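Local atomic coordinates of alkane monooxygenase (Geobacillus thermodenitrificans, PDB entry 3B9O), a protein that belongs to the luciferase-like monooxygenases, a family of TIM-barrel proteins, and binds flavin mononucleotide within its fold. Residues A9-C14 with L54-V59; F101-S106 with G128-N133. All coordinates share one frame; numbering follows the deposited sequence.

Contact 1 (A9-C14 with L54-V59); sequences AFEMNC and LFLADV. With FMN (flavin mononucleotide), chain C.
A9, F10 and E11 pair with L54, F55 and L56 as neighbouring parallel strands of the TIM barrel. F55 sits between A9 and E11 and uses both of its backbone groups on them: F55 N donates to A9 O at 2.7 Å in a nearly straight bond (172°), and F55 O accepts from E11 N. E11 O then takes A57 N, and the CA-H of L56 points at the same oxygen, with L56 CA 3.3 Å from E11 O.

Among apolar groups, F10 and F55 extend side by side into the barrel, where both also meet F245 edge-to-face. Their planes stand 60° apart, with F55 CD2 in the plane of the F10 ring, 3.6 Å from F10 CE1; broad, flat side chains suit this interior. On the same face M12 runs extended past A57 and crosses V59 at about a right angle, M12 CE lying 3.7 Å from V59 CG2. On the helix-facing side the branched end of L54 leans across the strand, bringing L54 CD2 to 3.5 Å from E11 CB, while A9, being small, fits against helix 36-48.

The side chain of E11 bends at chi2 (46°), which turns CD back, and its OE1 accepts M12 N at 2.9 Å with the lone pair anti to the other oxygen. R30 forms a salt bridge with OE1 and Y38 OH bonds to OE2, which probably offsets the charge of the buried carboxylate. Beyond the paired residues a water accepts from N13 N. Here the backbone of D58 takes the flavin: FMN N3 donates to D58 O at 2.8 Å, and D58 N reaches FMN O4 only weakly. A57 has just a methyl to place beside the flavin carbonyl, and the fit is tight: A57 CB stands 3.1 Å from FMN O4.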
loop_
_atom_site.group_PDB
_atom_site.type_symbol
_atom_site.label_atom_id
_atom_site.label_comp_id
_atom_site.label_asym_id
_atom_site.label_seq_id
_atom_site.Cartn_x
_atom_site.Cartn_y
_atom_site.Cartn_z
ATOM N N ALA A 9 6.423 6.431 0.004
ATOM C CA ALA A 9 7.435 5.791 0.832
ATOM C C ALA A 9 6.867 4.470 1.299
ATOM O O ALA A 9 5.813 4.443 1.930
ATOM C CB ALA A 9 7.747 6.689 1.999
ATOM N N PHE A 10 7.525 3.373 0.960
ATOM C CA PHE A 10 7.039 2.038 1.314
ATOM C C PHE A 10 7.564 1.617 2.693
ATOM O O PHE A 10 8.790 1.554 2.949
ATOM C CB PHE A 10 7.446 1.012 0.264
ATOM C CG PHE A 10 6.694 -0.274 0.326
ATOM C CD1 PHE A 10 5.319 -0.294 0.539
ATOM C CD2 PHE A 10 7.363 -1.486 0.124
ATOM C CE1 PHE A 10 4.621 -1.497 0.578
ATOM C CE2 PHE A 10 6.651 -2.702 0.135
ATOM C CZ PHE A 10 5.302 -2.707 0.343
ATOM N N GLU A 11 6.631 1.301 3.578
ATOM C CA GLU A 11 6.999 1.078 4.983
ATOM C C GLU A 11 6.128 -0.013 5.603
ATOM O O GLU A 11 5.153 -0.452 5.012
ATOM C CB GLU A 11 6.858 2.442 5.719
ATOM C CG GLU A 11 7.399 2.595 7.109
ATOM C CD GLU A 11 8.825 2.035 7.350
ATOM O OE1 GLU A 11 8.963 0.820 7.481
ATOM O OE2 GLU A 11 9.780 2.803 7.477
ATOM N N MET A 12 6.504 -0.458 6.796
ATOM C CA MET A 12 5.705 -1.396 7.571
ATOM C C MET A 12 6.097 -1.228 9.036
ATOM O O MET A 12 7.286 -1.053 9.352
ATOM C CB MET A 12 5.937 -2.868 7.121
ATOM C CG MET A 12 4.936 -3.883 7.746
ATOM S SD MET A 12 5.035 -5.486 6.912
ATOM C CE MET A 12 4.263 -6.520 8.143
ATOM N N ASN A 13 5.093 -1.357 9.916
ATOM C CA ASN A 13 5.274 -1.186 11.354
ATOM C C ASN A 13 5.893 -2.491 11.952
ATOM O O ASN A 13 5.244 -3.207 12.722
ATOM C CB ASN A 13 3.918 -0.879 12.005
ATOM C CG ASN A 13 4.044 -0.283 13.377
ATOM O OD1 ASN A 13 3.032 0.113 13.980
ATOM N ND2 ASN A 13 5.291 -0.155 13.877
ATOM N N CYS A 14 7.137 -2.773 11.587
ATOM C CA CYS A 14 7.837 -3.980 12.047
ATOM C C CYS A 14 9.317 -3.765 11.859
ATOM O O CYS A 14 9.725 -2.693 11.435
ATOM C CB CYS A 14 7.381 -5.236 11.285
ATOM S SG CYS A 14 7.768 -5.260 9.474
ATOM N N LEU A 54 2.952 8.077 2.720
ATOM C CA LEU A 54 3.581 6.961 3.393
ATOM C C LEU A 54 2.659 5.779 3.177
ATOM O O LEU A 54 1.486 5.855 3.565
ATOM C CB LEU A 54 3.635 7.267 4.889
ATOM C CG LEU A 54 4.623 6.552 5.817
ATOM C CD1 LEU A 54 4.041 6.048 7.065
ATOM C CD2 LEU A 54 5.737 5.671 5.220
ATOM N N PHE A 55 3.177 4.698 2.581
ATOM C CA PHE A 55 2.360 3.516 2.252
ATOM C C PHE A 55 2.768 2.405 3.216
ATOM O O PHE A 55 3.908 1.927 3.184
ATOM C CB PHE A 55 2.574 3.105 0.765
ATOM C CG PHE A 55 1.683 1.970 0.279
ATOM C CD1 PHE A 55 0.807 2.172 -0.781
ATOM C CD2 PHE A 55 1.733 0.705 0.851
ATOM C CE1 PHE A 55 -0.021 1.116 -1.266
ATOM C CE2 PHE A 55 0.881 -0.360 0.390
ATOM C CZ PHE A 55 0.026 -0.147 -0.675
ATOM N N LEU A 56 1.857 2.039 4.102
ATOM C CA LEU A 56 2.159 1.035 5.132
ATOM C C LEU A 56 1.573 -0.324 4.738
ATOM O O LEU A 56 0.351 -0.473 4.598
ATOM C CB LEU A 56 1.622 1.483 6.497
ATOM C CG LEU A 56 2.399 2.631 7.121
ATOM C CD1 LEU A 56 1.436 3.473 7.993
ATOM C CD2 LEU A 56 3.571 2.069 7.886
ATOM N N ALA A 57 2.456 -1.280 4.538
ATOM C CA ALA A 57 2.077 -2.699 4.425
ATOM C C ALA A 57 1.627 -3.216 5.803
ATOM O O ALA A 57 1.804 -2.537 6.846
ATOM C CB ALA A 57 3.263 -3.523 3.904
ATOM N N ASP A 58 1.025 -4.397 5.813
ATOM C CA ASP A 58 0.653 -5.049 7.056
ATOM C C ASP A 58 0.399 -6.521 6.847
ATOM O O ASP A 58 0.024 -6.955 5.743
ATOM C CB ASP A 58 -0.642 -4.476 7.636
ATOM C CG ASP A 58 -0.847 -4.878 9.090
ATOM O OD1 ASP A 58 0.167 -5.018 9.852
ATOM O OD2 ASP A 58 -2.031 -5.040 9.469
ATOM N N VAL A 59 0.573 -7.280 7.920
ATOM C CA VAL A 59 0.123 -8.684 7.953
ATOM C C VAL A 59 -0.377 -8.944 9.374
ATOM O O VAL A 59 0.142 -8.360 10.346
ATOM C CB VAL A 59 1.287 -9.732 7.631
ATOM C CG1 VAL A 59 1.838 -9.584 6.209
ATOM C CG2 VAL A 59 2.411 -9.708 8.713
HETATM N N1 FMN C . -0.509 -8.758 1.216
HETATM C C2 FMN C . -0.613 -8.428 2.524
HETATM O O2 FMN C . -1.253 -9.210 3.287
HETATM N N3 FMN C . -0.023 -7.266 2.956
HETATM C C4 FMN C . 0.653 -6.439 2.095
HETATM O O4 FMN C . 1.173 -5.382 2.510
HETATM C C4A FMN C . 0.755 -6.774 0.736
HETATM N N5 FMN C . 1.408 -5.995 -0.177
HETATM C C5A FMN C . 1.486 -6.389 -1.488
HETATM C C6 FMN C . 2.159 -5.618 -2.456
HETATM C C7 FMN C . 2.217 -6.034 -3.800
HETATM C C7M FMN C . 2.940 -5.220 -4.851
HETATM C C8 FMN C . 1.597 -7.214 -4.184
HETATM C C8M FMN C . 1.654 -7.674 -5.623
HETATM C C9 FMN C . 0.927 -7.994 -3.234
HETATM C C9A FMN C . 0.868 -7.594 -1.887
HETATM N N10 FMN C . 0.216 -8.354 -0.969
HETATM C C10 FMN C . 0.157 -7.971 0.323
HETATM C "C1'" FMN C . -0.449 -9.620 -1.342
HETATM C "C2'" FMN C . -1.951 -9.370 -1.564
HETATM O "O2'" FMN C . -2.289 -8.009 -1.291
HETATM C "C3'" FMN C . -2.900 -10.262 -0.747
HETATM O "O3'" FMN C . -2.540 -10.347 0.649
HETATM C "C4'" FMN C . -3.166 -11.632 -1.409
HETATM O "O4'" FMN C . -2.937 -12.717 -0.506
HETATM C "C5'" FMN C . -2.359 -11.896 -2.685
HETATM O "O5'" FMN C . -3.184 -11.423 -3.742
HETATM P P FMN C . -3.184 -12.061 -5.216
HETATM O O1P FMN C . -3.087 -13.561 -4.985
HETATM O O2P FMN C . -4.485 -11.571 -5.780
HETATM O O3P FMN C . -1.929 -11.551 -5.899
HETATM O O HOH W 1 2.349 -1.772 9.191
#

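Contact 2 (F101-S106 with G128-N133); sequences FAVTFS and GRIAWN. With FMN (flavin mononucleotide), chain C.
N133 and T104 lie side by side, pointing the same way, and N133 ND2 donates to T104 OG1 at 2.9 Å. The bond is almost straight (176°), and the hydroxyl oxygen lies in the plane of the amide. The other side-chain bond comes from W132, whose NE1 donates to F105 O at 2.9 Å, with that oxygen in the indole plane. W132 CG is anti to the backbone N (chi1 172°), and the indole beyond it meets V103 O at its edge, W132 CD1 being 3.4 Å away. F105 crosses the indole obliquely, F105 CB lying 3.5 Å from W132 NE1.

Behind these side chains the parallel ladder runs from F101 N on R129 O to F105 N on N133 O. It joins the two strands of a beta-alpha-beta unit of the TIM barrel, whose helix 112-125 sends H115 to stack on F105 and to meet W132 edge-to-face. A102 and A131 approach closely, CB to CB 3.7 Å, as small residues can.

Further out, R129 presents a guanidinium face to F101 CE1, 4.2 Å from R129 NH1; bonds to T126 O, T96 OG1 and A93 O hold that group. T104 OG1 is fixed in turn by L56 O on the next strand, while T104 CG2 lies off the N3/O4 rim of the flavin, out of its plane, 3.8 Å from FMN N3.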
loop_
_atom_site.group_PDB
_atom_site.type_symbol
_atom_site.label_atom_id
_atom_site.label_comp_id
_atom_site.label_asym_id
_atom_site.label_seq_id
_atom_site.Cartn_x
_atom_site.Cartn_y
_atom_site.Cartn_z
ATOM N N PHE A 101 -1.514 9.099 3.826
ATOM C CA PHE A 101 -1.165 7.837 4.521
ATOM C C PHE A 101 -2.029 6.747 3.925
ATOM O O PHE A 101 -3.262 6.860 3.954
ATOM C CB PHE A 101 -1.414 7.967 6.034
ATOM C CG PHE A 101 -0.603 9.061 6.663
ATOM C CD1 PHE A 101 -1.140 10.350 6.793
ATOM C CD2 PHE A 101 0.715 8.853 7.006
ATOM C CE1 PHE A 101 -0.361 11.380 7.311
ATOM C CE2 PHE A 101 1.486 9.887 7.539
ATOM C CZ PHE A 101 0.951 11.131 7.665
ATOM N N ALA A 102 -1.389 5.727 3.353
ATOM C CA ALA A 102 -2.145 4.596 2.832
ATOM C C ALA A 102 -1.849 3.456 3.798
ATOM O O ALA A 102 -0.708 3.158 4.020
ATOM C CB ALA A 102 -1.709 4.248 1.420
ATOM N N VAL A 103 -2.889 2.847 4.346
ATOM C CA VAL A 103 -2.794 1.784 5.322
ATOM C C VAL A 103 -3.380 0.519 4.730
ATOM O O VAL A 103 -4.512 0.501 4.202
ATOM C CB VAL A 103 -3.474 2.109 6.704
ATOM C CG1 VAL A 103 -2.729 3.227 7.444
ATOM C CG2 VAL A 103 -4.997 2.448 6.585
ATOM N N THR A 104 -2.579 -0.529 4.794
ATOM C CA THR A 104 -3.012 -1.876 4.386
ATOM C C THR A 104 -3.870 -2.420 5.509
ATOM O O THR A 104 -3.525 -2.307 6.686
ATOM C CB THR A 104 -1.804 -2.830 4.111
ATOM O OG1 THR A 104 -1.060 -2.337 2.993
ATOM C CG2 THR A 104 -2.254 -4.304 3.835
ATOM N N PHE A 105 -5.014 -2.984 5.132
ATOM C CA PHE A 105 -5.946 -3.587 6.086
ATOM C C PHE A 105 -6.785 -4.638 5.336
ATOM O O PHE A 105 -7.334 -4.375 4.269
ATOM C CB PHE A 105 -6.852 -2.536 6.744
ATOM C CG PHE A 105 -7.985 -3.149 7.537
ATOM C CD1 PHE A 105 -9.240 -3.341 6.941
ATOM C CD2 PHE A 105 -7.783 -3.601 8.838
ATOM C CE1 PHE A 105 -10.291 -3.929 7.660
ATOM C CE2 PHE A 105 -8.827 -4.173 9.578
ATOM C CZ PHE A 105 -10.088 -4.343 8.975
ATOM N N SER A 106 -6.832 -5.836 5.899
ATOM C CA SER A 106 -7.484 -6.999 5.294
ATOM C C SER A 106 -9.009 -7.027 5.472
ATOM O O SER A 106 -9.534 -6.723 6.552
ATOM C CB SER A 106 -6.891 -8.267 5.937
ATOM O OG SER A 106 -7.466 -9.399 5.379
ATOM N N GLY A 128 -8.633 14.467 5.328
ATOM C CA GLY A 128 -8.758 13.958 3.968
ATOM C C GLY A 128 -7.454 13.465 3.372
ATOM O O GLY A 128 -7.209 13.644 2.165
ATOM N N ARG A 129 -6.610 12.842 4.200
ATOM C CA ARG A 129 -5.263 12.438 3.760
ATOM C C ARG A 129 -5.080 10.947 4.048
ATOM O O ARG A 129 -3.976 10.481 4.232
ATOM C CB ARG A 129 -4.176 13.264 4.456
ATOM C CG ARG A 129 -4.090 14.760 3.987
ATOM C CD ARG A 129 -2.943 15.417 4.658
ATOM N NE ARG A 129 -3.116 15.562 6.103
ATOM C CZ ARG A 129 -2.107 15.624 6.980
ATOM N NH1 ARG A 129 -0.831 15.466 6.595
ATOM N NH2 ARG A 129 -2.368 15.843 8.254
ATOM N N ILE A 130 -6.184 10.209 4.060
ATOM C CA ILE A 130 -6.160 8.772 4.317
ATOM C C ILE A 130 -6.494 7.927 3.043
ATOM O O ILE A 130 -7.334 8.315 2.201
ATOM C CB ILE A 130 -7.088 8.376 5.537
ATOM C CG1 ILE A 130 -6.727 7.000 6.110
ATOM C CG2 ILE A 130 -8.600 8.395 5.166
ATOM C CD1 ILE A 130 -5.339 6.925 6.799
ATOM N N ALA A 131 -5.830 6.772 2.942
ATOM C CA ALA A 131 -6.048 5.835 1.863
ATOM C C ALA A 131 -6.037 4.446 2.472
ATOM O O ALA A 131 -5.435 4.229 3.533
ATOM C CB ALA A 131 -4.952 5.973 0.814
ATOM N N TRP A 132 -6.755 3.539 1.820
ATOM C CA TRP A 132 -6.838 2.168 2.262
ATOM C C TRP A 132 -6.380 1.222 1.169
ATOM O O TRP A 132 -6.969 1.162 0.077
ATOM C CB TRP A 132 -8.278 1.864 2.748
ATOM C CG TRP A 132 -8.570 0.421 3.066
ATOM C CD1 TRP A 132 -7.672 -0.560 3.459
ATOM C CD2 TRP A 132 -9.869 -0.208 3.034
ATOM N NE1 TRP A 132 -8.351 -1.769 3.643
ATOM C CE2 TRP A 132 -9.687 -1.585 3.392
ATOM C CE3 TRP A 132 -11.161 0.249 2.705
ATOM C CZ2 TRP A 132 -10.768 -2.509 3.448
ATOM C CZ3 TRP A 132 -12.233 -0.658 2.774
ATOM C CH2 TRP A 132 -12.027 -2.014 3.171
ATOM N N ASN A 133 -5.323 0.482 1.483
ATOM C CA ASN A 133 -4.883 -0.634 0.642
ATOM C C ASN A 133 -5.655 -1.906 0.988
ATOM O O ASN A 133 -5.417 -2.555 2.009
ATOM C CB ASN A 133 -3.369 -0.834 0.688
ATOM C CG ASN A 133 -2.897 -1.999 -0.217
ATOM O OD1 ASN A 133 -3.364 -2.151 -1.350
ATOM N ND2 ASN A 133 -1.983 -2.815 0.283
HETATM N N1 FMN C . -0.509 -8.758 1.216
HETATM C C2 FMN C . -0.613 -8.428 2.524
HETATM O O2 FMN C . -1.253 -9.210 3.287
HETATM N N3 FMN C . -0.023 -7.266 2.956
HETATM C C4 FMN C . 0.653 -6.439 2.095
HETATM O O4 FMN C . 1.173 -5.382 2.510
HETATM C C4A FMN C . 0.755 -6.774 0.736
HETATM N N5 FMN C . 1.408 -5.995 -0.177
HETATM C C5A FMN C . 1.486 -6.389 -1.488
HETATM C C6 FMN C . 2.159 -5.618 -2.456
HETATM C C7 FMN C . 2.217 -6.034 -3.800
HETATM C C7M FMN C . 2.940 -5.220 -4.851
HETATM C C8 FMN C . 1.597 -7.214 -4.184
HETATM C C8M FMN C . 1.654 -7.674 -5.623
HETATM C C9 FMN C . 0.927 -7.994 -3.234
HETATM C C9A FMN C . 0.868 -7.594 -1.887
HETATM N N10 FMN C . 0.216 -8.354 -0.969
HETATM C C10 FMN C . 0.157 -7.971 0.323
HETATM C "C1'" FMN C . -0.449 -9.620 -1.342
HETATM C "C2'" FMN C . -1.951 -9.370 -1.564
HETATM O "O2'" FMN C . -2.289 -8.009 -1.291
HETATM C "C3'" FMN C . -2.900 -10.262 -0.747
HETATM O "O3'" FMN C . -2.540 -10.347 0.649
HETATM C "C4'" FMN C . -3.166 -11.632 -1.409
HETATM O "O4'" FMN C . -2.937 -12.717 -0.506
HETATM C "C5'" FMN C . -2.359 -11.896 -2.685
HETATM O "O5'" FMN C . -3.184 -11.423 -3.742
HETATM P P FMN C . -3.184 -12.061 -5.216
HETATM O O1P FMN C . -3.087 -13.561 -4.985
HETATM O O2P FMN C . -4.485 -11.571 -5.780
HETATM O O3P FMN C . -1.929 -11.551 -5.899
#

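In the fold
From the N terminus, strand 6-12 leads through helix 36-48 to strand 53-57, and contact 1 closes this loop of 39 residues. The chain then passes helix 89-94 before strand 100-106, helix 112-125 and strand 130-135, where contact 2 closes a shorter loop of 21. The two closures follow in series, neither nesting nor crossing. They join because strands 53-57 and 100-106 are themselves neighbours: L56 N probably bonds to A102 O, and F55 CZ packs on N133 ND2. Four successive barrel strands are thus tied, flanked by strand 374-378 beside 6-12 and strand 223-227 beside 130-135. Both contacts reach FMN.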